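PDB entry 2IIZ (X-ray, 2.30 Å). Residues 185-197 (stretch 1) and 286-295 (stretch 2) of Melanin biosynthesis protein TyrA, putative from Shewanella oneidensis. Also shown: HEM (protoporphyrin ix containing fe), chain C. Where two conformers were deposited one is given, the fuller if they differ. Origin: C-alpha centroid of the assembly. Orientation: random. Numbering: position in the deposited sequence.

Stretch 1, residues 185-197: KYAHNLSKWHRLP
Stretch 2, residues 286-295: HLMHFTSALT

The end of a strand that begins earlier in the chain, 185-188, runs antiparallel to strand 291-293 at 156°, their axes approaching to 4.4 Å. Their phi/psi values are extended, for example -94/118 at Y186 and -152/155 at T291. The register pairs Y186 with A293 (CA to CA 4.3 Å), A187 with S292 (5.2 Å) and H188 with T291 (4.0 Å). A187 and S292 form the hydrogen-bonded pair, A187 N to S292 O at 2.9 Å and S292 N to A187 O at 2.8 Å. The ladder continues with L294 N to K185 O at 2.8 Å and N189 N to F290 O at 2.8 Å. The CA-H groups of residues in the non-hydrogen-bonded pairs point to carbonyls of the neighbouring residues on the facing strand, as where Y186 CA lies 3.5 Å from S292 O.

Side-chain polar groups extend this pattern. T295, chi1 p, brings OG1 to 3.1 Å from K185 N, so that a side-chain hydroxyl serves the K185 amide, while K185 O takes the backbone bond from L294 N. T291, chi1 t, places OG1 2.7 Å from ND1 of H188 (chi1 m, chi2 -4°), a hydrogen bond lying near the imidazole plane; either atom could donate. A threonine suits this site because its hydroxyl meets the histidine while its methyl CG2 packs 3.5 Å from heme CBB. On the other face, a water links A187 O (2.9 Å) to S292 OG (2.8 Å), in keeping with serine's exposed position.

After the strand, N189 (chi1 t) caps helix 190-193: its OD1 accepts a weak capping bond from K192 N at 3.5 Å and a hydrogen bond from S191 OG at 3.1 Å. K192, all-trans, extends from the helix so that NZ donates to H289 O at 3.1 Å, just before F290. The long aliphatic chain passes F290, with K192 CD 3.9 Å from F290 CD1.

Apolar packing centers on F290 (chi1 m, chi2 -86°), which loses 134 Å² to stretch 1, the largest share in a contact burying 826 Å² in all. W193 (chi1 t, chi2 -104°) turns its edge to the F290 face, with planes at 84°, its six-membered ring centroid 5.2 Å from that of F290, and W193 CE3 3.6 Å from F290 CG. L196 (m, t), at the end of a type I turn from W193, sets CD1 3.7 Å from F290 CE1, and L287 (t, p) brings CD1 3.9 Å from W193 CZ3.

The buried Y186 ring (chi1 m, chi2 -88°) lies between A293 and the heme: A293 CB sits 4.0 Å from the centroid of the Y186 ring, while heme CBB covers the opposite face. Alanine's single methyl fits closely against the ring. On the A187-S292 face, A187 CB meets L294 CD1 at 3.8 Å.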

# COMPACT_ATOMS: atom_id res chain seq x y z
N LYS A 185 6.45 15.54 -0.57
CA LYS A 185 6.43 14.24 -1.23
C LYS A 185 7.54 14.23 -2.28
O LYS A 185 7.41 14.88 -3.33
CB LYS A 185 5.08 13.97 -1.92
CG LYS A 185 4.98 12.53 -2.49
CD LYS A 185 3.61 12.22 -3.06
CE LYS A 185 3.45 12.73 -4.49
NZ LYS A 185 2.16 12.29 -5.10
N TYR A 186 8.62 13.49 -1.97
CA TYR A 186 9.78 13.35 -2.86
C TYR A 186 9.67 12.09 -3.73
O TYR A 186 9.62 10.96 -3.22
CB TYR A 186 11.09 13.31 -2.06
CG TYR A 186 11.62 14.65 -1.58
CD1 TYR A 186 12.45 15.41 -2.37
CD2 TYR A 186 11.30 15.15 -0.33
CE1 TYR A 186 12.96 16.65 -1.93
CE2 TYR A 186 11.79 16.39 0.12
CZ TYR A 186 12.62 17.13 -0.69
OH TYR A 186 13.12 18.35 -0.27
N ALA A 187 9.62 12.30 -5.04
CA ALA A 187 9.63 11.22 -6.03
C ALA A 187 11.08 11.01 -6.48
O ALA A 187 11.67 11.87 -7.13
CB ALA A 187 8.75 11.59 -7.21
N HIS A 188 11.66 9.87 -6.12
CA HIS A 188 13.04 9.57 -6.43
C HIS A 188 13.11 9.09 -7.88
O HIS A 188 12.16 8.45 -8.36
CB HIS A 188 13.60 8.46 -5.52
CG HIS A 188 13.74 8.84 -4.08
ND1 HIS A 188 13.48 10.11 -3.61
CD2 HIS A 188 14.14 8.11 -3.01
CE1 HIS A 188 13.70 10.14 -2.30
NE2 HIS A 188 14.10 8.94 -1.91
N ASN A 189 14.21 9.41 -8.55
CA ASN A 189 14.59 8.79 -9.82
C ASN A 189 15.56 7.65 -9.52
O ASN A 189 16.79 7.81 -9.54
CB ASN A 189 15.22 9.84 -10.74
CG ASN A 189 15.43 9.34 -12.16
OD1 ASN A 189 15.23 8.16 -12.46
ND2 ASN A 189 15.84 10.25 -13.04
N LEU A 190 15.01 6.48 -9.22
CA LEU A 190 15.81 5.36 -8.74
C LEU A 190 16.72 4.76 -9.81
O LEU A 190 17.82 4.27 -9.50
CB LEU A 190 14.92 4.28 -8.14
CG LEU A 190 14.23 4.67 -6.84
CD1 LEU A 190 13.29 3.56 -6.42
CD2 LEU A 190 15.20 4.96 -5.71
N SER A 191 16.27 4.79 -11.06
CA SER A 191 17.09 4.23 -12.14
C SER A 191 18.37 5.04 -12.29
O SER A 191 19.46 4.47 -12.43
CB SER A 191 16.33 4.17 -13.48
OG SER A 191 15.83 5.45 -13.82
N LYS A 192 18.23 6.37 -12.26
CA LYS A 192 19.37 7.30 -12.32
C LYS A 192 20.30 7.12 -11.12
O LYS A 192 21.52 7.08 -11.27
CB LYS A 192 18.86 8.75 -12.37
CG LYS A 192 19.93 9.78 -12.64
CD LYS A 192 19.43 11.21 -12.46
CE LYS A 192 20.55 12.21 -12.69
NZ LYS A 192 20.05 13.58 -13.00
N TRP A 193 19.72 7.02 -9.92
CA TRP A 193 20.50 6.88 -8.69
C TRP A 193 21.34 5.62 -8.69
O TRP A 193 22.54 5.65 -8.37
CB TRP A 193 19.55 6.83 -7.48
CG TRP A 193 20.24 6.61 -6.16
CD1 TRP A 193 20.29 5.45 -5.44
CD2 TRP A 193 20.98 7.58 -5.40
NE1 TRP A 193 21.01 5.64 -4.29
CE2 TRP A 193 21.44 6.94 -4.24
CE3 TRP A 193 21.28 8.93 -5.59
CZ2 TRP A 193 22.19 7.60 -3.29
CZ3 TRP A 193 22.03 9.58 -4.63
CH2 TRP A 193 22.48 8.92 -3.50
N HIS A 194 20.70 4.51 -9.06
CA HIS A 194 21.34 3.21 -8.96
C HIS A 194 22.37 2.97 -10.04
O HIS A 194 23.01 1.92 -10.02
CB HIS A 194 20.29 2.07 -8.92
CG HIS A 194 19.49 2.01 -7.64
ND1 HIS A 194 20.03 2.33 -6.41
CD2 HIS A 194 18.20 1.67 -7.41
CE1 HIS A 194 19.10 2.19 -5.48
NE2 HIS A 194 17.98 1.80 -6.06
N ARG A 195 22.56 3.90 -10.98
CA ARG A 195 23.67 3.80 -11.93
C ARG A 195 24.95 4.46 -11.40
O ARG A 195 26.02 4.33 -12.00
CB ARG A 195 23.28 4.39 -13.30
CG ARG A 195 21.99 3.79 -13.82
CD ARG A 195 21.88 3.73 -15.33
NE ARG A 195 22.94 2.93 -15.92
CZ ARG A 195 23.01 2.63 -17.22
NH1 ARG A 195 22.08 3.05 -18.07
NH2 ARG A 195 24.02 1.90 -17.66
N LEU A 196 24.85 5.15 -10.27
CA LEU A 196 26.00 5.74 -9.60
C LEU A 196 26.91 4.68 -8.97
O LEU A 196 26.43 3.79 -8.27
CB LEU A 196 25.52 6.64 -8.47
CG LEU A 196 24.71 7.91 -8.72
CD1 LEU A 196 24.21 8.46 -7.38
CD2 LEU A 196 25.57 8.92 -9.39
N PRO A 197 28.23 4.78 -9.19
CA PRO A 197 29.15 3.96 -8.40
C PRO A 197 28.98 4.26 -6.92
O PRO A 197 28.64 5.38 -6.54
CB PRO A 197 30.53 4.40 -8.88
CG PRO A 197 30.32 5.05 -10.18
CD PRO A 197 28.95 5.62 -10.17
N HIS A 286 23.65 17.94 -3.89
CA HIS A 286 23.58 17.11 -5.08
C HIS A 286 22.60 15.95 -5.01
O HIS A 286 22.37 15.31 -6.02
CB HIS A 286 24.97 16.62 -5.45
CG HIS A 286 25.81 17.67 -6.12
ND1 HIS A 286 26.88 17.36 -6.93
CD2 HIS A 286 25.73 19.02 -6.09
CE1 HIS A 286 27.43 18.48 -7.37
NE2 HIS A 286 26.75 19.50 -6.88
N LEU A 287 22.03 15.70 -3.83
CA LEU A 287 21.00 14.67 -3.67
C LEU A 287 19.80 15.09 -4.49
O LEU A 287 19.05 14.24 -5.02
CB LEU A 287 20.61 14.49 -2.20
CG LEU A 287 19.54 13.43 -1.87
CD1 LEU A 287 19.88 12.07 -2.47
CD2 LEU A 287 19.34 13.28 -0.35
N MSE A 288 19.63 16.41 -4.60
CA MSE A 288 18.51 16.98 -5.33
C MSE A 288 18.58 16.69 -6.83
O MSE A 288 17.59 16.89 -7.56
CB MSE A 288 18.41 18.48 -5.08
CG MSE A 288 18.11 18.85 -3.64
SE MSE A 288 17.45 20.67 -3.45
CE MSE A 288 15.71 20.52 -4.37
N HIS A 289 19.73 16.21 -7.32
CA HIS A 289 19.82 15.81 -8.74
C HIS A 289 19.13 14.48 -8.97
O HIS A 289 19.09 14.00 -10.10
CB HIS A 289 21.26 15.65 -9.20
CG HIS A 289 22.11 16.86 -9.00
ND1 HIS A 289 23.48 16.79 -8.95
CD2 HIS A 289 21.79 18.17 -8.85
CE1 HIS A 289 23.97 18.01 -8.77
NE2 HIS A 289 22.97 18.86 -8.71
N PHE A 290 18.59 13.87 -7.91
CA PHE A 290 18.15 12.46 -7.99
C PHE A 290 16.71 12.20 -7.55
O PHE A 290 16.22 11.06 -7.64
CB PHE A 290 19.13 11.57 -7.22
CG PHE A 290 20.53 11.63 -7.78
CD1 PHE A 290 20.90 10.80 -8.82
CD2 PHE A 290 21.46 12.53 -7.28
CE1 PHE A 290 22.18 10.84 -9.35
CE2 PHE A 290 22.74 12.60 -7.80
CZ PHE A 290 23.10 11.74 -8.85
N THR A 291 16.04 13.26 -7.07
CA THR A 291 14.67 13.17 -6.59
C THR A 291 14.02 14.51 -6.78
O THR A 291 14.71 15.51 -6.81
CB THR A 291 14.61 12.80 -5.12
OG1 THR A 291 13.26 12.50 -4.74
CG2 THR A 291 15.18 13.91 -4.25
N SER A 292 12.69 14.51 -6.91
CA SER A 292 11.94 15.75 -7.13
C SER A 292 10.82 15.90 -6.12
O SER A 292 10.00 14.99 -5.95
CB SER A 292 11.37 15.74 -8.54
OG SER A 292 12.37 15.37 -9.48
N ALA A 293 10.79 17.06 -5.45
CA ALA A 293 9.71 17.36 -4.49
C ALA A 293 8.43 17.76 -5.24
O ALA A 293 8.37 18.84 -5.83
CB ALA A 293 10.13 18.45 -3.51
N LEU A 294 7.42 16.90 -5.22
CA LEU A 294 6.18 17.15 -5.95
C LEU A 294 5.18 18.00 -5.18
O LEU A 294 4.31 18.63 -5.79
CB LEU A 294 5.53 15.82 -6.32
CG LEU A 294 6.36 14.88 -7.20
CD1 LEU A 294 5.53 13.65 -7.60
CD2 LEU A 294 6.87 15.60 -8.44
N THR A 295 5.30 18.03 -3.84
CA THR A 295 4.39 18.83 -3.00
C THR A 295 5.16 19.55 -1.92
O THR A 295 6.29 19.18 -1.63
CB THR A 295 3.31 17.96 -2.34
OG1 THR A 295 3.91 17.09 -1.37
CG2 THR A 295 2.55 17.14 -3.41
CHA HEM C . 20.12 13.48 7.23
CHB HEM C . 18.03 11.37 3.44
CHC HEM C . 15.41 15.28 2.62
CHD HEM C . 17.06 17.20 6.69
C1A HEM C . 19.81 12.58 6.25
C2A HEM C . 20.44 11.29 6.06
C3A HEM C . 19.84 10.71 5.01
C4A HEM C . 18.83 11.61 4.51
CMA HEM C . 20.15 9.34 4.39
CAA HEM C . 21.59 10.72 6.94
CBA HEM C . 21.05 9.89 8.12
CGA HEM C . 20.54 10.78 9.23
O1A HEM C . 19.29 10.89 9.42
O2A HEM C . 21.38 11.40 9.95
C1B HEM C . 17.16 12.25 2.89
C2B HEM C . 16.37 12.00 1.70
C3B HEM C . 15.64 13.10 1.47
C4B HEM C . 15.95 14.05 2.51
CMB HEM C . 16.43 10.68 0.90
CAB HEM C . 14.63 13.40 0.35
CBB HEM C . 14.81 12.92 -0.87
C1C HEM C . 15.65 16.14 3.64
C2C HEM C . 15.09 17.46 3.74
C3C HEM C . 15.54 18.01 4.87
C4C HEM C . 16.40 17.03 5.51
CMC HEM C . 14.15 18.05 2.68
CAC HEM C . 15.25 19.40 5.45
CBC HEM C . 14.48 20.33 4.87
C1D HEM C . 18.01 16.38 7.23
C2D HEM C . 18.67 16.61 8.48
C3D HEM C . 19.63 15.45 8.65
C4D HEM C . 19.45 14.64 7.48
CMD HEM C . 18.45 17.80 9.44
CAD HEM C . 20.60 15.18 9.81
CBD HEM C . 21.97 15.71 9.40
CGD HEM C . 22.93 15.78 10.56
O1D HEM C . 23.86 14.91 10.61
O2D HEM C . 22.77 16.68 11.42
NA HEM C . 18.83 12.75 5.29
NB HEM C . 16.87 13.51 3.37
NC HEM C . 16.45 15.89 4.73
ND HEM C . 18.49 15.21 6.66
FE HEM C . 17.81 14.40 4.88
O HOH W 1 12.61 12.61 -9.79